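Local coordinates for hypothetical protein MG296 homolog (Mycoplasma pneumoniae, PDB 2I15), which is of unknown function but is an all-helical member of the Mg296 family that packs here with further copies of itself, at residues S71-Q77 / C95-F99; T104-S108 / R120-Q124. One frame throughout, in Å; residues are numbered along the deposited sequence.

In the fold
Helix 92-113 is the shared element: its N-terminal part packs on the end of helix 57-75 in contact 1, and its C-terminal part on the start of helix 120-128 in contact 2. The two follow one another along the chain, contact 1 closing before contact 2 opens, so helix 92-113 packs in turn on the helix before it and on the one after it, with segment directions 142° and 121° apart. Their centres lie about 17 Å apart, and the nearest atoms, about 6 Å apart, do not touch. Contact 1 is partly buried, whereas every touching residue of contact 2 is buried. Both also meet the second subunit, so these helix pairings are also part of the packing between copies.

Contact 1 of 2, residues S71-Q77 / C95-F99; sequences SSEVVKQ and CCQSF
This is a roughly antiparallel helix-helix packing, where the last turn of helix 57-75 meets an early part of helix 92-113. The segment axes approach to 9.1 Å, with 142° between their directions. K76 leaves the helix as the centre of an inverse gamma turn (phi/psi -73/64), with Q77 N hydrogen-bonded to V75 O at 2.6 Å. CA register pairs K76 with C95 (5.3 Å) and S72 with F99 (6.3 Å). C95 SG (chi1 m) lies beside the turn, 3.9 Å from Q77 N and 4.2 Å from K76 CA, and C95 O is 3.5 Å from CG2 of V75 (chi1 m). C96 faces away and packs on Q10 of the second subunit. S98 offers CB to V75 CG1 at 3.6 Å, while its OG is hydrogen-bonded to S94 O. F99, chi1 t, packs its CB 4.2 Å from V75 CG2; its ring reaches the preceding turn, with S72 N at the edge, 3.7 Å from F99 CE1, and S71 OG 3.3 Å from F99 CD1.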
loop_
_atom_site.group_PDB
_atom_site.type_symbol
_atom_site.label_atom_id
_atom_site.label_comp_id
_atom_site.label_asym_id
_atom_site.label_seq_id
_atom_site.Cartn_x
_atom_site.Cartn_y
_atom_site.Cartn_z
ATOM N N SER A 71 -3.645 0.782 -18.058
ATOM C CA SER A 71 -3.034 0.799 -16.732
ATOM C C SER A 71 -1.547 0.513 -16.920
ATOM O O SER A 71 -0.689 1.207 -16.377
ATOM C CB SER A 71 -3.646 -0.284 -15.833
ATOM O OG SER A 71 -3.038 -0.337 -14.547
ATOM N N SER A 72 -1.248 -0.499 -17.722
ATOM C CA SER A 72 0.127 -0.893 -17.962
ATOM C C SER A 72 0.939 0.218 -18.611
ATOM O O SER A 72 2.098 0.431 -18.263
ATOM C CB SER A 72 0.150 -2.142 -18.845
ATOM O OG SER A 72 1.200 -3.018 -18.465
ATOM N N GLU A 73 0.329 0.928 -19.547
ATOM C CA GLU A 73 1.015 1.992 -20.257
ATOM C C GLU A 73 1.320 3.183 -19.352
ATOM O O GLU A 73 2.403 3.757 -19.424
ATOM C CB GLU A 73 0.171 2.437 -21.462
ATOM C CG GLU A 73 0.954 2.776 -22.731
ATOM C CD GLU A 73 1.283 4.258 -22.863
ATOM O OE1 GLU A 73 0.404 5.090 -22.539
ATOM O OE2 GLU A 73 2.410 4.596 -23.308
ATOM N N VAL A 74 0.387 3.553 -18.488
ATOM C CA VAL A 74 0.630 4.704 -17.633
ATOM C C VAL A 74 1.586 4.457 -16.477
ATOM O O VAL A 74 2.184 5.408 -15.975
ATOM C CB VAL A 74 -0.689 5.300 -17.077
ATOM C CG1 VAL A 74 -1.578 5.747 -18.229
ATOM C CG2 VAL A 74 -1.395 4.283 -16.202
ATOM N N VAL A 75 1.744 3.208 -16.044
ATOM C CA VAL A 75 2.658 2.932 -14.932
ATOM C C VAL A 75 4.074 2.582 -15.357
ATOM O O VAL A 75 4.998 2.720 -14.563
ATOM C CB VAL A 75 2.161 1.788 -14.026
ATOM C CG1 VAL A 75 0.799 2.135 -13.446
ATOM C CG2 VAL A 75 2.110 0.484 -14.807
ATOM N N LYS A 76 4.243 2.127 -16.598
ATOM C CA LYS A 76 5.569 1.754 -17.095
ATOM C C LYS A 76 6.417 2.986 -17.344
ATOM O O LYS A 76 6.806 3.253 -18.476
ATOM C CB LYS A 76 5.472 0.965 -18.402
ATOM C CG LYS A 76 4.773 1.713 -19.521
ATOM C CD LYS A 76 5.383 1.394 -20.871
ATOM C CE LYS A 76 4.678 2.177 -21.968
ATOM N NZ LYS A 76 4.426 1.339 -23.172
ATOM N N GLN A 77 6.730 3.730 -16.288
ATOM C CA GLN A 77 7.525 4.913 -16.495
ATOM C C GLN A 77 9.007 4.670 -16.551
ATOM O O GLN A 77 9.788 5.322 -15.868
ATOM C CB GLN A 77 7.188 6.005 -15.492
ATOM C CG GLN A 77 7.305 5.644 -14.041
ATOM C CD GLN A 77 6.356 6.487 -13.215
ATOM O OE1 GLN A 77 6.535 6.661 -12.010
ATOM N NE2 GLN A 77 5.321 7.013 -13.870
ATOM N N CYS A 95 7.151 0.019 -10.987
ATOM C CA CYS A 95 6.182 0.045 -12.086
ATOM C C CYS A 95 5.138 -1.057 -11.901
ATOM O O CYS A 95 3.946 -0.847 -12.124
ATOM C CB CYS A 95 6.886 -0.145 -13.431
ATOM S SG CYS A 95 8.118 1.113 -13.812
ATOM N N CYS A 96 5.593 -2.238 -11.496
ATOM C CA CYS A 96 4.699 -3.369 -11.279
ATOM C C CYS A 96 3.911 -3.173 -10.000
ATOM O O CYS A 96 2.805 -3.705 -9.845
ATOM C CB CYS A 96 5.496 -4.663 -11.154
ATOM S SG CYS A 96 6.142 -5.288 -12.691
ATOM N N GLN A 97 4.490 -2.423 -9.070
ATOM C CA GLN A 97 3.822 -2.191 -7.807
ATOM C C GLN A 97 2.578 -1.359 -8.099
ATOM O O GLN A 97 1.502 -1.671 -7.601
ATOM C CB GLN A 97 4.767 -1.478 -6.832
ATOM C CG GLN A 97 4.196 -1.363 -5.424
ATOM C CD GLN A 97 4.038 -2.711 -4.751
ATOM O OE1 GLN A 97 3.129 -2.907 -3.953
ATOM N NE2 GLN A 97 4.928 -3.644 -5.064
ATOM N N SER A 98 2.718 -0.337 -8.945
ATOM C CA SER A 98 1.598 0.542 -9.304
ATOM C C SER A 98 0.480 -0.165 -10.069
ATOM O O SER A 98 -0.690 0.146 -9.870
ATOM C CB SER A 98 2.101 1.715 -10.129
ATOM O OG SER A 98 3.092 2.430 -9.412
ATOM N N PHE A 99 0.838 -1.099 -10.948
ATOM C CA PHE A 99 -0.142 -1.864 -11.714
ATOM C C PHE A 99 -0.952 -2.726 -10.739
ATOM O O PHE A 99 -2.180 -2.842 -10.855
ATOM C CB PHE A 99 0.558 -2.791 -12.698
ATOM C CG PHE A 99 -0.381 -3.510 -13.633
ATOM C CD1 PHE A 99 -0.867 -2.875 -14.771
ATOM C CD2 PHE A 99 -0.760 -4.836 -13.391
ATOM C CE1 PHE A 99 -1.709 -3.542 -15.663
ATOM C CE2 PHE A 99 -1.605 -5.512 -14.281
ATOM C CZ PHE A 99 -2.080 -4.861 -15.416
#

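Contact 2 of 2, residues T104-S108 / R120-Q124; sequences TLFIS and RYHQQ
A buried helix-helix contact joins the C-terminal half of helix 92-113 to the first turn of helix 120-128, with H122 as the most covered residue, 83 Å² of it against helix 104-108. The segment axes come within 10.4 Å, with 121° between their directions, so the two segments pack obliquely, far from antiparallel; the nearest CA pair is I107 and H122, 7.2 Å apart. Helix 104-108 is kinked, the N atoms of L105 and F106 lacking bonds to the preceding turn, but S108 N again reaches T104 O at 3.2 Å. H122 takes chi1 near -83° and chi2 near -76°, which carries its imidazole to the other helix. There S108 OG (chi1 m) and H122 NE2 are hydrogen-bonded at 2.8 Å, at the ring edge, near its plane. The carbonyl T104 O also lies at that ring's edge, 3.5 Å from H122 CE1. I107, chi1 m and chi2 t, sets its CG2 over one face of the H122 ring, a CH-pi contact 3.8 Å from the centroid of that ring.

These are two consecutive helices of an all-alpha fold, joined by the short connection 114-119, and Y135 at the chain's C-terminus meets the H122 ring as well. Y121, one residue before H122 and chi1 t, also points its CA-to-CB bond toward helix 104-108, with Y121 CD2 3.6 Å from I107 CG2 and 3.3 Å from I107 O. Its hydroxyl continues past the pair to a hydrogen bond with E21 of the second subunit.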
loop_
_atom_site.group_PDB
_atom_site.type_symbol
_atom_site.label_atom_id
_atom_site.label_comp_id
_atom_site.label_asym_id
_atom_site.label_seq_id
_atom_site.Cartn_x
_atom_site.Cartn_y
_atom_site.Cartn_z
ATOM N N THR A 104 -5.807 -4.400 -6.954
ATOM C CA THR A 104 -6.004 -5.103 -5.687
ATOM C C THR A 104 -7.410 -5.700 -5.473
ATOM O O THR A 104 -7.549 -6.889 -5.176
ATOM C CB THR A 104 -5.631 -4.149 -4.516
ATOM O OG1 THR A 104 -4.514 -4.685 -3.797
ATOM C CG2 THR A 104 -6.793 -3.978 -3.560
ATOM N N LEU A 105 -8.441 -4.873 -5.634
ATOM C CA LEU A 105 -9.823 -5.295 -5.439
ATOM C C LEU A 105 -10.214 -6.289 -6.541
ATOM O O LEU A 105 -10.952 -7.246 -6.304
ATOM C CB LEU A 105 -10.740 -4.070 -5.477
ATOM C CG LEU A 105 -12.174 -4.064 -4.926
ATOM C CD1 LEU A 105 -12.946 -5.255 -5.432
ATOM C CD2 LEU A 105 -12.138 -4.048 -3.436
ATOM N N PHE A 106 -9.690 -6.047 -7.742
ATOM C CA PHE A 106 -9.913 -6.881 -8.923
ATOM C C PHE A 106 -9.332 -8.270 -8.659
ATOM O O PHE A 106 -9.967 -9.288 -8.925
ATOM C CB PHE A 106 -9.188 -6.258 -10.114
ATOM C CG PHE A 106 -9.486 -6.911 -11.436
ATOM C CD1 PHE A 106 -10.547 -6.478 -12.221
ATOM C CD2 PHE A 106 -8.691 -7.948 -11.904
ATOM C CE1 PHE A 106 -10.805 -7.065 -13.453
ATOM C CE2 PHE A 106 -8.946 -8.544 -13.139
ATOM C CZ PHE A 106 -10.003 -8.097 -13.906
ATOM N N ILE A 107 -8.123 -8.293 -8.111
ATOM C CA ILE A 107 -7.413 -9.533 -7.827
ATOM C C ILE A 107 -8.071 -10.435 -6.778
ATOM O O ILE A 107 -8.004 -11.664 -6.894
ATOM C CB ILE A 107 -5.979 -9.196 -7.440
ATOM C CG1 ILE A 107 -5.300 -8.532 -8.650
ATOM C CG2 ILE A 107 -5.219 -10.460 -7.012
ATOM C CD1 ILE A 107 -3.972 -7.939 -8.347
ATOM N N SER A 108 -8.703 -9.841 -5.763
ATOM C CA SER A 108 -9.376 -10.624 -4.717
ATOM C C SER A 108 -10.605 -11.300 -5.307
ATOM O O SER A 108 -10.873 -12.466 -5.027
ATOM C CB SER A 108 -9.812 -9.734 -3.550
ATOM O OG SER A 108 -8.699 -9.234 -2.838
ATOM N N ARG A 120 -3.589 -16.139 -0.403
ATOM C CA ARG A 120 -2.560 -16.966 -1.042
ATOM C C ARG A 120 -2.437 -16.531 -2.508
ATOM O O ARG A 120 -1.331 -16.437 -3.069
ATOM C CB ARG A 120 -2.899 -18.455 -0.979
ATOM C CG ARG A 120 -1.771 -19.313 -1.542
ATOM C CD ARG A 120 -2.185 -20.767 -1.731
ATOM N NE ARG A 120 -1.402 -21.660 -0.883
ATOM C CZ ARG A 120 -1.402 -21.618 0.445
ATOM N NH1 ARG A 120 -2.150 -20.725 1.080
ATOM N NH2 ARG A 120 -0.654 -22.469 1.136
ATOM N N TYR A 121 -3.586 -16.237 -3.112
ATOM C CA TYR A 121 -3.630 -15.795 -4.498
ATOM C C TYR A 121 -2.714 -14.572 -4.590
ATOM O O TYR A 121 -1.758 -14.536 -5.382
ATOM C CB TYR A 121 -5.070 -15.417 -4.872
ATOM C CG TYR A 121 -5.307 -15.247 -6.356
ATOM C CD1 TYR A 121 -5.208 -16.329 -7.220
ATOM C CD2 TYR A 121 -5.626 -14.003 -6.894
ATOM C CE1 TYR A 121 -5.431 -16.185 -8.578
ATOM C CE2 TYR A 121 -5.852 -13.847 -8.258
ATOM C CZ TYR A 121 -5.744 -14.947 -9.092
ATOM O OH TYR A 121 -5.933 -14.805 -10.447
ATOM N N HIS A 122 -3.022 -13.579 -3.762
ATOM C CA HIS A 122 -2.260 -12.343 -3.709
ATOM C C HIS A 122 -0.770 -12.577 -3.482
ATOM O O HIS A 122 0.077 -11.950 -4.121
ATOM C CB HIS A 122 -2.784 -11.459 -2.579
ATOM C CG HIS A 122 -3.976 -10.640 -2.956
ATOM N ND1 HIS A 122 -3.879 -9.518 -3.732
ATOM C CD2 HIS A 122 -5.283 -10.797 -2.651
ATOM C CE1 HIS A 122 -5.090 -9.000 -3.901
ATOM N NE2 HIS A 122 -5.948 -9.757 -3.258
ATOM N N GLN A 123 -0.451 -13.477 -2.560
ATOM C CA GLN A 123 0.940 -13.778 -2.236
ATOM C C GLN A 123 1.695 -14.432 -3.389
ATOM O O GLN A 123 2.847 -14.084 -3.654
ATOM C CB GLN A 123 0.981 -14.631 -0.972
ATOM C CG GLN A 123 0.543 -13.828 0.236
ATOM C CD GLN A 123 0.312 -14.673 1.485
ATOM O OE1 GLN A 123 0.167 -15.896 1.406
ATOM N NE2 GLN A 123 0.253 -14.013 2.642
ATOM N N GLN A 124 1.050 -15.361 -4.087
ATOM C CA GLN A 124 1.697 -15.998 -5.222
ATOM C C GLN A 124 2.002 -14.879 -6.220
ATOM O O GLN A 124 3.130 -14.735 -6.711
ATOM C CB GLN A 124 0.760 -17.042 -5.825
ATOM C CG GLN A 124 0.323 -18.087 -4.819
ATOM C CD GLN A 124 -0.696 -19.069 -5.381
ATOM O OE1 GLN A 124 -1.752 -18.676 -5.892
ATOM N NE2 GLN A 124 -0.386 -20.359 -5.279
#